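Local coordinates for periplasmic binding protein (Veillonella parvula, PDB 4N01) that probably binds a solute in the periplasm, as other periplasmic binding proteins do, for delivery to a membrane transporter, at residues 207-212 with 264-269; 221-226 with 240-245; 230-235 with 322-327; 274-279 with 308-313. All coordinates share one frame; numbering follows the deposited sequence.

Contact 1 of 4, residues 207-212 with 264-269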
loop_
_atom_site.group_PDB
_atom_site.type_symbol
_atom_site.label_atom_id
_atom_site.label_comp_id
_atom_site.label_asym_id
_atom_site.label_seq_id
_atom_site.Cartn_x
_atom_site.Cartn_y
_atom_site.Cartn_z
ATOM N N PRO A 207 -2.558 0.174 26.874
ATOM C CA PRO A 207 -1.362 0.999 26.627
ATOM C C PRO A 207 -0.897 0.966 25.177
ATOM O O PRO A 207 -1.004 -0.073 24.520
ATOM C CB PRO A 207 -0.286 0.358 27.516
ATOM C CG PRO A 207 -0.803 -1.033 27.822
ATOM C CD PRO A 207 -2.308 -0.893 27.858
ATOM N N ARG A 208 -0.370 2.084 24.680
ATOM C CA ARG A 208 0.142 2.120 23.319
ATOM C C ARG A 208 1.497 1.417 23.296
ATOM O O ARG A 208 2.167 1.313 24.323
ATOM C CB ARG A 208 0.294 3.573 22.845
ATOM C CG ARG A 208 -0.983 4.410 22.983
ATOM C CD ARG A 208 -0.802 5.796 22.379
ATOM N NE ARG A 208 -0.549 5.713 20.941
ATOM C CZ ARG A 208 -1.505 5.649 20.023
ATOM N NH1 ARG A 208 -2.779 5.649 20.400
ATOM N NH2 ARG A 208 -1.189 5.574 18.734
ATOM N N LYS A 209 1.900 0.940 22.128
ATOM C CA LYS A 209 3.168 0.223 22.004
ATOM C C LYS A 209 4.059 0.880 20.962
ATOM O O LYS A 209 3.564 1.448 19.989
ATOM C CB LYS A 209 2.913 -1.232 21.598
ATOM C CG LYS A 209 2.099 -2.009 22.605
ATOM C CD LYS A 209 2.856 -2.209 23.903
ATOM C CE LYS A 209 2.026 -3.051 24.867
ATOM N NZ LYS A 209 2.800 -3.437 26.070
ATOM N N ARG A 210 5.371 0.797 21.160
ATOM C CA ARG A 210 6.308 1.365 20.195
ATOM C C ARG A 210 6.792 0.289 19.237
ATOM O O ARG A 210 7.132 -0.818 19.664
ATOM C CB ARG A 210 7.466 2.028 20.929
ATOM C CG ARG A 210 7.025 3.328 21.567
ATOM C CD ARG A 210 7.882 3.712 22.734
ATOM N NE ARG A 210 9.260 4.037 22.365
ATOM C CZ ARG A 210 9.643 5.197 21.832
ATOM N NH1 ARG A 210 8.746 6.144 21.568
ATOM N NH2 ARG A 210 10.923 5.412 21.551
ATOM N N VAL A 211 6.786 0.594 17.943
ATOM C CA VAL A 211 7.112 -0.418 16.930
ATOM C C VAL A 211 8.188 0.062 15.948
ATOM O O VAL A 211 8.384 1.253 15.748
ATOM C CB VAL A 211 5.853 -0.899 16.157
ATOM C CG1 VAL A 211 4.779 -1.370 17.138
ATOM C CG2 VAL A 211 5.296 0.210 15.243
ATOM N N PHE A 212 8.895 -0.880 15.348
ATOM C CA PHE A 212 9.882 -0.569 14.327
ATOM C C PHE A 212 9.562 -1.433 13.121
ATOM O O PHE A 212 9.342 -2.640 13.249
ATOM C CB PHE A 212 11.290 -0.877 14.852
ATOM C CG PHE A 212 12.361 -0.810 13.798
ATOM C CD1 PHE A 212 12.746 0.414 13.253
ATOM C CD2 PHE A 212 12.998 -1.962 13.368
ATOM C CE1 PHE A 212 13.743 0.474 12.278
ATOM C CE2 PHE A 212 13.995 -1.910 12.402
ATOM C CZ PHE A 212 14.366 -0.692 11.855
ATOM N N PRO A 264 12.185 -0.290 20.516
ATOM C CA PRO A 264 10.799 -0.670 20.220
ATOM C C PRO A 264 10.310 -1.906 20.979
ATOM O O PRO A 264 11.104 -2.808 21.292
ATOM C CB PRO A 264 10.838 -0.978 18.721
ATOM C CG PRO A 264 12.291 -1.350 18.456
ATOM C CD PRO A 264 13.082 -0.468 19.361
ATOM N N ASP A 265 9.007 -1.934 21.272
ATOM C CA ASP A 265 8.341 -3.099 21.872
ATOM C C ASP A 265 8.162 -4.239 20.866
ATOM O O ASP A 265 8.238 -5.416 21.232
ATOM C CB ASP A 265 6.953 -2.683 22.390
ATOM C CG ASP A 265 7.037 -1.677 23.522
ATOM O OD1 ASP A 265 7.753 -1.961 24.498
ATOM O OD2 ASP A 265 6.405 -0.593 23.428
ATOM N N TYR A 266 7.897 -3.887 19.609
ATOM C CA TYR A 266 7.664 -4.886 18.554
ATOM C C TYR A 266 8.459 -4.526 17.319
ATOM O O TYR A 266 8.664 -3.350 17.028
ATOM C CB TYR A 266 6.163 -4.993 18.192
ATOM C CG TYR A 266 5.347 -5.542 19.327
ATOM C CD1 TYR A 266 4.982 -6.881 19.367
ATOM C CD2 TYR A 266 4.984 -4.733 20.390
ATOM C CE1 TYR A 266 4.261 -7.398 20.434
ATOM C CE2 TYR A 266 4.276 -5.233 21.464
ATOM C CZ TYR A 266 3.919 -6.566 21.481
ATOM O OH TYR A 266 3.225 -7.054 22.554
ATOM N N ILE A 267 8.916 -5.539 16.598
ATOM C CA ILE A 267 9.527 -5.324 15.297
ATOM C C ILE A 267 8.653 -5.969 14.223
ATOM O O ILE A 267 8.405 -7.179 14.237
ATOM C CB ILE A 267 10.966 -5.906 15.230
ATOM C CG1 ILE A 267 11.907 -5.091 16.127
ATOM C CG2 ILE A 267 11.472 -5.889 13.788
ATOM C CD1 ILE A 267 13.223 -5.798 16.421
ATOM N N ILE A 268 8.157 -5.149 13.302
ATOM C CA ILE A 268 7.276 -5.633 12.258
ATOM C C ILE A 268 8.120 -5.844 11.016
ATOM O O ILE A 268 8.782 -4.924 10.541
ATOM C CB ILE A 268 6.161 -4.598 11.967
ATOM C CG1 ILE A 268 5.271 -4.414 13.204
ATOM C CG2 ILE A 268 5.323 -5.029 10.773
ATOM C CD1 ILE A 268 4.377 -3.144 13.147
ATOM N N ILE A 269 8.084 -7.057 10.482
ATOM C CA ILE A 269 9.011 -7.463 9.442
ATOM C C ILE A 269 8.259 -7.745 8.149
ATOM O O ILE A 269 7.333 -8.563 8.128
ATOM C CB ILE A 269 9.740 -8.759 9.858
ATOM C CG1 ILE A 269 10.658 -8.487 11.066
ATOM C CG2 ILE A 269 10.502 -9.367 8.671
ATOM C CD1 ILE A 269 11.310 -9.753 11.620
HETATM O O HOH W 1 4.108 -5.677 25.042
#

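Contact 2 of 4, residues 221-226 with 240-245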
loop_
_atom_site.group_PDB
_atom_site.type_symbol
_atom_site.label_atom_id
_atom_site.label_comp_id
_atom_site.label_asym_id
_atom_site.label_seq_id
_atom_site.Cartn_x
_atom_site.Cartn_y
_atom_site.Cartn_z
ATOM N N PRO A 221 19.493 -0.766 8.407
ATOM C CA PRO A 221 18.120 -1.196 8.107
ATOM C C PRO A 221 17.394 -0.194 7.206
ATOM O O PRO A 221 17.656 1.012 7.280
ATOM C CB PRO A 221 17.463 -1.250 9.492
ATOM C CG PRO A 221 18.184 -0.222 10.275
ATOM C CD PRO A 221 19.617 -0.232 9.778
ATOM N N PHE A 222 16.512 -0.702 6.350
ATOM C CA PHE A 222 15.637 0.122 5.524
ATOM C C PHE A 222 14.286 0.088 6.207
ATOM O O PHE A 222 13.759 -0.994 6.505
ATOM C CB PHE A 222 15.552 -0.496 4.128
ATOM C CG PHE A 222 14.946 0.403 3.084
ATOM C CD1 PHE A 222 15.653 1.489 2.583
ATOM C CD2 PHE A 222 13.682 0.133 2.572
ATOM C CE1 PHE A 222 15.102 2.306 1.599
ATOM C CE2 PHE A 222 13.119 0.948 1.592
ATOM C CZ PHE A 222 13.829 2.036 1.106
ATOM N N THR A 223 13.716 1.261 6.462
ATOM C CA THR A 223 12.561 1.344 7.346
ATOM C C THR A 223 11.577 2.450 6.954
ATOM O O THR A 223 11.849 3.251 6.060
ATOM C CB THR A 223 13.032 1.551 8.789
ATOM O OG1 THR A 223 11.920 1.459 9.686
ATOM C CG2 THR A 223 13.692 2.914 8.937
ATOM N N ALA A 224 10.416 2.480 7.608
ATOM C CA ALA A 224 9.417 3.501 7.307
ATOM C C ALA A 224 9.532 4.663 8.293
ATOM O O ALA A 224 9.763 4.461 9.495
ATOM C CB ALA A 224 8.009 2.900 7.340
ATOM N N PHE A 225 9.375 5.884 7.790
ATOM C CA PHE A 225 9.488 7.071 8.642
ATOM C C PHE A 225 8.153 7.788 8.793
ATOM O O PHE A 225 7.512 7.707 9.842
ATOM C CB PHE A 225 10.586 8.029 8.127
ATOM C CG PHE A 225 11.995 7.508 8.347
ATOM C CD1 PHE A 225 12.759 7.948 9.426
ATOM C CD2 PHE A 225 12.551 6.574 7.478
ATOM C CE1 PHE A 225 14.069 7.471 9.630
ATOM C CE2 PHE A 225 13.847 6.090 7.680
ATOM C CZ PHE A 225 14.601 6.535 8.762
ATOM N N GLU A 226 7.736 8.487 7.747
ATOM C CA GLU A 226 6.501 9.265 7.822
ATOM C C GLU A 226 5.505 8.787 6.778
ATOM O O GLU A 226 5.855 8.027 5.880
ATOM C CB GLU A 226 6.785 10.767 7.621
ATOM C CG GLU A 226 7.772 11.378 8.639
ATOM C CD GLU A 226 7.323 11.279 10.098
ATOM O OE1 GLU A 226 6.136 10.969 10.362
ATOM O OE2 GLU A 226 8.163 11.524 11.002
ATOM N N ASN A 240 5.216 4.220 15.414
ATOM C CA ASN A 240 6.474 4.008 14.692
ATOM C C ASN A 240 7.620 4.807 15.308
ATOM O O ASN A 240 7.559 6.043 15.349
ATOM C CB ASN A 240 6.274 4.401 13.214
ATOM C CG ASN A 240 7.519 4.189 12.365
ATOM O OD1 ASN A 240 8.549 3.730 12.856
ATOM N ND2 ASN A 240 7.411 4.491 11.064
ATOM N N VAL A 241 8.651 4.118 15.807
ATOM C CA VAL A 241 9.733 4.825 16.507
ATOM C C VAL A 241 10.600 5.666 15.585
ATOM O O VAL A 241 11.390 6.502 16.056
ATOM C CB VAL A 241 10.656 3.873 17.319
ATOM C CG1 VAL A 241 9.870 3.197 18.450
ATOM C CG2 VAL A 241 11.286 2.840 16.403
HETATM N N MSE A 242 10.473 5.452 14.278
HETATM C CA MSE A 242 11.247 6.250 13.326
HETATM C C MSE A 242 10.492 7.517 12.896
HETATM O O MSE A 242 11.046 8.365 12.201
HETATM C CB MSE A 242 11.667 5.422 12.096
HETATM C CG MSE A 242 12.486 4.178 12.448
HETATM SE SE MSE A 242 14.054 4.572 13.584
HETATM C CE MSE A 242 15.271 5.081 12.157
ATOM N N SER A 243 9.231 7.640 13.312
ATOM C CA SER A 243 8.447 8.843 13.021
ATOM C C SER A 243 8.724 9.933 14.058
ATOM O O SER A 243 9.135 9.637 15.182
ATOM C CB SER A 243 6.952 8.510 12.974
ATOM O OG SER A 243 6.165 9.681 12.785
ATOM N N GLY A 244 8.518 11.192 13.678
ATOM C CA GLY A 244 8.784 12.311 14.574
ATOM C C GLY A 244 10.268 12.611 14.725
ATOM O O GLY A 244 10.674 13.312 15.657
ATOM N N LEU A 245 11.089 12.080 13.817
ATOM C CA LEU A 245 12.539 12.340 13.860
ATOM C C LEU A 245 13.007 13.342 12.799
ATOM O O LEU A 245 14.206 13.533 12.599
ATOM C CB LEU A 245 13.327 11.037 13.719
ATOM C CG LEU A 245 13.019 9.954 14.758
ATOM C CD1 LEU A 245 13.930 8.764 14.550
ATOM C CD2 LEU A 245 13.169 10.498 16.181
HETATM O O HOH W 2 10.121 1.909 11.697
HETATM O O HOH W 3 10.906 11.027 11.102
#

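Contact 3 of 4, residues 230-235 with 322-327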
loop_
_atom_site.group_PDB
_atom_site.type_symbol
_atom_site.label_atom_id
_atom_site.label_comp_id
_atom_site.label_asym_id
_atom_site.label_seq_id
_atom_site.Cartn_x
_atom_site.Cartn_y
_atom_site.Cartn_z
ATOM N N THR A 230 3.039 4.816 8.888
ATOM C CA THR A 230 3.045 5.375 10.232
ATOM C C THR A 230 1.637 5.743 10.674
ATOM O O THR A 230 1.219 5.432 11.793
ATOM C CB THR A 230 3.931 6.623 10.259
ATOM O OG1 THR A 230 5.295 6.211 10.105
ATOM C CG2 THR A 230 3.766 7.379 11.571
ATOM N N ASN A 231 0.896 6.402 9.792
ATOM C CA ASN A 231 -0.435 6.878 10.148
ATOM C C ASN A 231 -1.470 5.785 10.392
ATOM O O ASN A 231 -2.309 5.922 11.276
ATOM C CB ASN A 231 -0.927 7.875 9.105
ATOM C CG ASN A 231 -0.154 9.158 9.162
ATOM O OD1 ASN A 231 0.302 9.562 10.240
ATOM N ND2 ASN A 231 0.026 9.806 8.015
ATOM N N ILE A 232 -1.414 4.695 9.631
ATOM C CA ILE A 232 -2.384 3.619 9.840
ATOM C C ILE A 232 -2.059 2.825 11.114
ATOM O O ILE A 232 -2.959 2.399 11.837
ATOM C CB ILE A 232 -2.508 2.689 8.614
ATOM C CG1 ILE A 232 -1.167 2.018 8.296
ATOM C CG2 ILE A 232 -2.989 3.492 7.417
ATOM C CD1 ILE A 232 -1.255 0.545 8.079
ATOM N N LEU A 233 -0.773 2.652 11.410
ATOM C CA LEU A 233 -0.375 1.957 12.634
ATOM C C LEU A 233 -0.770 2.731 13.890
ATOM O O LEU A 233 -1.100 2.134 14.919
ATOM C CB LEU A 233 1.142 1.651 12.641
ATOM C CG LEU A 233 1.557 0.577 11.627
ATOM C CD1 LEU A 233 3.082 0.430 11.613
ATOM C CD2 LEU A 233 0.881 -0.755 11.957
ATOM N N LYS A 234 -0.784 4.056 13.805
ATOM C CA LYS A 234 -1.241 4.865 14.936
ATOM C C LYS A 234 -2.704 4.571 15.293
ATOM O O LYS A 234 -3.117 4.731 16.444
ATOM C CB LYS A 234 -1.037 6.359 14.654
ATOM C CG LYS A 234 0.410 6.801 14.799
ATOM C CD LYS A 234 0.583 8.297 14.580
ATOM C CE LYS A 234 1.990 8.728 14.997
ATOM N NZ LYS A 234 2.342 10.103 14.535
ATOM N N LEU A 235 -3.484 4.126 14.316
ATOM C CA LEU A 235 -4.898 3.813 14.568
ATOM C C LEU A 235 -5.110 2.665 15.570
ATOM O O LEU A 235 -6.189 2.556 16.166
ATOM C CB LEU A 235 -5.621 3.476 13.256
ATOM C CG LEU A 235 -5.742 4.603 12.232
ATOM C CD1 LEU A 235 -6.353 4.021 10.956
ATOM C CD2 LEU A 235 -6.591 5.760 12.755
ATOM N N ASP A 322 -8.245 -4.848 7.368
ATOM C CA ASP A 322 -8.127 -6.288 7.609
ATOM C C ASP A 322 -6.807 -6.632 8.298
ATOM O O ASP A 322 -6.779 -7.401 9.264
ATOM C CB ASP A 322 -8.251 -7.063 6.296
ATOM C CG ASP A 322 -8.128 -8.557 6.490
ATOM O OD1 ASP A 322 -9.119 -9.181 6.931
ATOM O OD2 ASP A 322 -7.042 -9.111 6.205
ATOM N N ALA A 323 -5.720 -6.041 7.815
ATOM C CA ALA A 323 -4.401 -6.261 8.398
ATOM C C ALA A 323 -4.303 -5.640 9.797
ATOM O O ALA A 323 -3.708 -6.226 10.710
ATOM C CB ALA A 323 -3.334 -5.686 7.495
ATOM N N LEU A 324 -4.888 -4.459 9.967
ATOM C CA LEU A 324 -4.878 -3.797 11.269
ATOM C C LEU A 324 -5.595 -4.621 12.335
ATOM O O LEU A 324 -5.223 -4.593 13.509
ATOM C CB LEU A 324 -5.518 -2.418 11.165
ATOM C CG LEU A 324 -4.703 -1.298 10.504
ATOM C CD1 LEU A 324 -5.544 -0.017 10.467
ATOM C CD2 LEU A 324 -3.410 -1.048 11.243
ATOM N N LYS A 325 -6.621 -5.355 11.929
ATOM C CA LYS A 325 -7.322 -6.251 12.845
ATOM C C LYS A 325 -6.353 -7.296 13.407
ATOM O O LYS A 325 -6.260 -7.493 14.627
ATOM C CB LYS A 325 -8.478 -6.934 12.122
ATOM C CG LYS A 325 -9.405 -7.731 13.008
ATOM C CD LYS A 325 -10.635 -8.187 12.211
ATOM C CE LYS A 325 -11.654 -8.899 13.082
ATOM N NZ LYS A 325 -11.140 -10.179 13.636
ATOM N N ARG A 326 -5.621 -7.954 12.513
ATOM C CA ARG A 326 -4.658 -8.983 12.912
ATOM C C ARG A 326 -3.532 -8.396 13.754
ATOM O O ARG A 326 -3.128 -8.988 14.762
ATOM C CB ARG A 326 -4.081 -9.678 11.678
ATOM C CG ARG A 326 -3.235 -10.905 11.986
ATOM C CD ARG A 326 -2.676 -11.532 10.700
ATOM N NE ARG A 326 -1.450 -10.870 10.252
ATOM C CZ ARG A 326 -1.341 -10.143 9.143
ATOM N NH1 ARG A 326 -2.388 -9.982 8.337
ATOM N NH2 ARG A 326 -0.169 -9.591 8.833
ATOM N N LEU A 327 -3.026 -7.235 13.343
ATOM C CA LEU A 327 -1.902 -6.612 14.025
ATOM C C LEU A 327 -2.321 -6.184 15.422
ATOM O O LEU A 327 -1.556 -6.343 16.368
ATOM C CB LEU A 327 -1.383 -5.402 13.235
ATOM C CG LEU A 327 -0.654 -5.709 11.920
ATOM C CD1 LEU A 327 -0.367 -4.439 11.126
ATOM C CD2 LEU A 327 0.630 -6.406 12.212
#

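Contact 4 of 4, residues 274-279 with 308-313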
loop_
_atom_site.group_PDB
_atom_site.type_symbol
_atom_site.label_atom_id
_atom_site.label_comp_id
_atom_site.label_asym_id
_atom_site.label_seq_id
_atom_site.Cartn_x
_atom_site.Cartn_y
_atom_site.Cartn_z
ATOM N N ASN A 274 7.046 -15.871 -1.834
ATOM C CA ASN A 274 6.088 -16.151 -2.908
ATOM C C ASN A 274 4.710 -16.610 -2.427
ATOM O O ASN A 274 3.685 -16.222 -2.988
ATOM C CB ASN A 274 6.652 -17.204 -3.863
ATOM C CG ASN A 274 8.089 -16.930 -4.250
ATOM O OD1 ASN A 274 8.601 -15.827 -4.045
ATOM N ND2 ASN A 274 8.750 -17.934 -4.815
ATOM N N SER A 275 4.699 -17.439 -1.389
ATOM C CA SER A 275 3.459 -17.973 -0.839
ATOM C C SER A 275 3.277 -17.535 0.613
ATOM O O SER A 275 4.258 -17.368 1.343
ATOM C CB SER A 275 3.464 -19.502 -0.940
ATOM O OG SER A 275 2.646 -20.087 0.055
ATOM N N ILE A 276 2.026 -17.343 1.030
ATOM C CA ILE A 276 1.742 -16.984 2.420
ATOM C C ILE A 276 1.970 -18.212 3.305
ATOM O O ILE A 276 2.238 -18.091 4.506
ATOM C CB ILE A 276 0.309 -16.422 2.619
ATOM C CG1 ILE A 276 0.262 -15.494 3.841
ATOM C CG2 ILE A 276 -0.723 -17.547 2.724
ATOM C CD1 ILE A 276 0.906 -14.132 3.607
ATOM N N ARG A 277 1.895 -19.390 2.686
ATOM C CA ARG A 277 2.167 -20.652 3.369
ATOM C C ARG A 277 3.658 -20.819 3.640
ATOM O O ARG A 277 4.091 -21.835 4.187
ATOM C CB ARG A 277 1.677 -21.832 2.530
ATOM C CG ARG A 277 0.183 -21.867 2.321
ATOM C CD ARG A 277 -0.190 -22.999 1.391
ATOM N NE ARG A 277 -1.547 -22.846 0.885
ATOM C CZ ARG A 277 -1.984 -23.363 -0.256
ATOM N NH1 ARG A 277 -1.171 -24.077 -1.026
ATOM N NH2 ARG A 277 -3.236 -23.157 -0.627
ATOM N N ASN A 278 4.437 -19.819 3.244
ATOM C CA ASN A 278 5.876 -19.858 3.423
ATOM C C ASN A 278 6.352 -18.577 4.101
ATOM O O ASN A 278 6.240 -17.483 3.544
ATOM C CB ASN A 278 6.563 -20.059 2.069
ATOM C CG ASN A 278 8.066 -20.181 2.185
ATOM O OD1 ASN A 278 8.754 -19.196 2.449
ATOM N ND2 ASN A 278 8.588 -21.384 1.961
ATOM N N ASP A 279 6.860 -18.703 5.320
ATOM C CA ASP A 279 7.377 -17.535 6.012
ATOM C C ASP A 279 8.902 -17.603 6.113
ATOM O O ASP A 279 9.488 -17.082 7.053
ATOM C CB ASP A 279 6.722 -17.371 7.394
ATOM C CG ASP A 279 7.148 -18.448 8.378
ATOM O OD1 ASP A 279 7.589 -19.532 7.937
ATOM O OD2 ASP A 279 7.043 -18.204 9.604
ATOM N N ARG A 308 4.887 -10.476 11.486
ATOM C CA ARG A 308 5.013 -10.637 10.035
ATOM C C ARG A 308 3.956 -9.834 9.298
ATOM O O ARG A 308 2.777 -9.900 9.649
ATOM C CB ARG A 308 4.838 -12.112 9.691
ATOM C CG ARG A 308 4.998 -12.459 8.220
ATOM C CD ARG A 308 4.710 -13.928 8.022
ATOM N NE ARG A 308 4.959 -14.367 6.650
ATOM C CZ ARG A 308 4.090 -14.221 5.660
ATOM N NH1 ARG A 308 2.926 -13.632 5.898
ATOM N NH2 ARG A 308 4.380 -14.657 4.438
ATOM N N VAL A 309 4.357 -9.079 8.277
ATOM C CA VAL A 309 3.374 -8.456 7.383
ATOM C C VAL A 309 3.815 -8.600 5.943
ATOM O O VAL A 309 4.987 -8.857 5.669
ATOM C CB VAL A 309 3.200 -6.937 7.648
ATOM C CG1 VAL A 309 2.674 -6.679 9.057
ATOM C CG2 VAL A 309 4.519 -6.179 7.392
ATOM N N LYS A 310 2.869 -8.433 5.026
ATOM C CA LYS A 310 3.200 -8.197 3.630
ATOM C C LYS A 310 3.193 -6.695 3.426
ATOM O O LYS A 310 2.418 -5.982 4.069
ATOM C CB LYS A 310 2.164 -8.830 2.709
ATOM C CG LYS A 310 2.024 -10.335 2.891
ATOM C CD LYS A 310 3.317 -11.049 2.534
ATOM C CE LYS A 310 3.545 -11.007 1.029
ATOM N NZ LYS A 310 4.820 -11.703 0.634
ATOM N N LEU A 311 4.044 -6.214 2.528
ATOM C CA LEU A 311 4.118 -4.779 2.246
ATOM C C LEU A 311 2.760 -4.245 1.772
ATOM O O LEU A 311 2.405 -3.103 2.067
ATOM C CB LEU A 311 5.190 -4.522 1.189
ATOM C CG LEU A 311 5.567 -3.068 0.921
ATOM C CD1 LEU A 311 6.240 -2.473 2.146
ATOM C CD2 LEU A 311 6.468 -2.975 -0.307
ATOM N N SER A 312 2.007 -5.074 1.055
ATOM C CA SER A 312 0.681 -4.696 0.557
ATOM C C SER A 312 -0.304 -4.366 1.680
ATOM O O SER A 312 -1.292 -3.659 1.458
ATOM C CB SER A 312 0.101 -5.815 -0.293
ATOM O OG SER A 312 -0.144 -6.958 0.511
ATOM N N GLU A 313 -0.033 -4.888 2.876
ATOM C CA GLU A 313 -0.912 -4.712 4.026
ATOM C C GLU A 313 -0.715 -3.386 4.725
ATOM O O GLU A 313 -1.629 -2.890 5.389
ATOM C CB GLU A 313 -0.670 -5.842 5.043
ATOM C CG GLU A 313 -1.236 -7.188 4.594
ATOM C CD GLU A 313 -0.879 -8.324 5.537
ATOM O OE1 GLU A 313 0.206 -8.279 6.167
ATOM O OE2 GLU A 313 -1.690 -9.269 5.660
HETATM O O HOH W 4 3.466 -13.423 -2.014
#

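Contact 1 of 4, residues 207-212 with 264-269
Arg210 and Asp265 meet where two neighbouring parallel strands, 209-212 and 266-269, begin. Backbone hydrogen bonds form the ladder: Tyr266 N gives to Arg210 O (3.2 Å), Phe212 N to Tyr266 O (3.0 Å) and Ile268 N to Phe212 O (2.8 Å). Phe212 thus bonds to the residues before and after Ile267, the mark of parallel pairing. One rung earlier a side chain replaces the backbone acceptor: Asp265 OD2 takes the N-H of Arg210 at 2.9 Å, nearly straight at 176°, from its anti side. A short acidic residue suits the spot, with CG beside its own backbone N (chi1 -65°). An alanine here would probably leave the Arg210 N-H without this acceptor and the start of the pairing less firmly held.

Apolar contacts divide between the sheet faces. On one, Val211 CG1 rests 4.0 Å from Tyr266 CB, and Ile268 CD1 reaches Val211 CB. On the other, Phe212 CB packs 3.8 Å from Pro264 CG, while Ile267 CG2 lies at the edge of the Phe212 ring. A water joins Lys209 NZ to Tyr266 OH.

The guanidinium of Arg210 bonds to Gln262 O. Strand 238-240 flanks strand 209-214, and strand 306-309 flanks strand 266-270; helix 320-332 packs on Lys209 and Tyr266, helix 280-290 on Ile267.

Contact 2 of 4, residues 221-226 with 240-245
Phe225 and Met242, modelled as selenomethionine, make the tightly packed half of this contact. Met242 CB sits over one face of the Phe225 ring, 4.2 Å from its centroid and 26° off the normal, a CH-pi contact. Bends at chi2 and chi3 fold the chain back, and its terminal CE lies 3.7 Å from Phe225 CE1; a long flexible side chain can follow the ring in this way. Met242 CG also touches Thr223. Beside them Asn240 ND2 donates to Ala224 O at 2.8 Å, lying well above the plane of that carbonyl, and bonds as well to Thr230 OG1.

Asparagine suits this place because its other end works too: OD1 accepts from Met242 N (2.9 Å) in an Asx turn, within the type I turn Asn240-Ser243. The turn follows strand 238-240 at the edge of the parallel sheet, whereas strand 221-224 belongs to the small antiparallel sheet, so the contact ties these two sheets of an alpha/beta lobe together. One water donates to both Asn240 OD1 and Thr223 OG1; the threonine hydroxyl also bonds to Ile213 O.

Toward the exposed residues Gly244 and Leu245 the apolar packing gives way to polar links around Glu226, whose two oxygens can serve separate donors. OE2 takes Gly244 N-H at 2.7 Å with the syn lone pair; the positive phi of Gly244 (75°) comes easily to glycine. Ser243 OG can give a further bond to OE1, less certain because the serine has two conformers. Another water donates to Glu226 OE2 and Met242 O and accepts from Leu245 N.

Contact 3 of 4, residues 230-235 with 322-327
Leu324 pushes its two methyl groups against Ile232 of helix 228-234 and against Leu235, joining two helices that lie on one face of the parallel sheet in an alpha/beta sandwich. CD2 stands 4.1 Å from Ile232 CD1, and CD1 is 4.1 Å from Leu235 CD1, so the fork of the leucine serves two partners at once. Alongside, Leu233 CD2 meets Leu327 CD1 at 4.0 Å. Branched aliphatic chains suit an interface whose local helix axes pass 10.9 Å apart at 55°, since the width between them must be filled from both helices. An alanine in place of Leu324 would probably open a gap between the helices and leave the Ile232 and Leu235 methyls without their facing groups.

Farther out, Leu165 of helix 165-178 backs Ile232 and Leu235. The sheet positions the other pair: Leu233 packs on Ala238, and Leu327 on Ile307 and Val309. In Ile232, chi1 of 60° sets CG1 between the backbone N and the carbonyl carbon, and this is the branch whose CD1 meets Leu324. Its carbonyl oxygen, Ile232 O, accepts from Leu235 N at 3.1 Å and is also touched by Leu324 CD2, 3.5 Å away.

Contact 4 of 4, residues 274-279 with 308-313
Arg308 lies against much of the loop 274-279 yet has just one hydrogen bond to it, a weak one from NH2 to Asn278 O (3.5 Å, 140°). Ile276 O is placed over one face of the guanidinium, though Ile276 is poorly ordered. The stronger polar partner of Arg308 is Asp271, which forms a salt bridge with NE. The chain is extended from CG to NE, with CG anti to the backbone N (chi1 -178°), a length that lets an arginine pass from strand to loop. Asp279 CB packs 3.6 Å from Arg308 NE, while the Asp279 carboxylate bonds to Gln283; opposite charge nearby may still add some attraction.

Ile276 CD1 lies 4.0 Å from Lys310 CG, a contact to be read loosely given that disorder. Lysine suits its place because NZ bonds to Asp271 O, while its methylenes can pack on the isoleucine. Lys310 N is held in turn by Glu313 OE1 at 2.9 Å, met from above the carboxylate plane.

Loop 274-279, with its type I turn from Ser275 to Asn278, leads from strand 266-270 into helix 280-290, and strand 306-309 then returns beside the first strand, making a beta-alpha-beta crossover of the alpha/beta fold.

Overall arrangement
Contacts 1, 2 and 4 meet at the four-stranded parallel sheet with order 238-240, 209-214, 266-270, 306-309, and contact 3 packs against one of its faces. Contact 1 holds the two central strands; contact 2, about 12 Å away between centres, lies where strand 238-240 ends. Contact 4, about 19 Å from contact 1 between centres, lies where strand 306-309 ends, beside the loop after strand 266-270. Contact 2 falls within the chain between the segments of contact 1, and contact 4 between those of contact 3, whose segments interleave with those of contacts 1 and 2. Arg326 links contacts 3 and 4, Thr230 contacts 2 and 3. Together they knit one lobe of a probable two-lobed solute-binding protein.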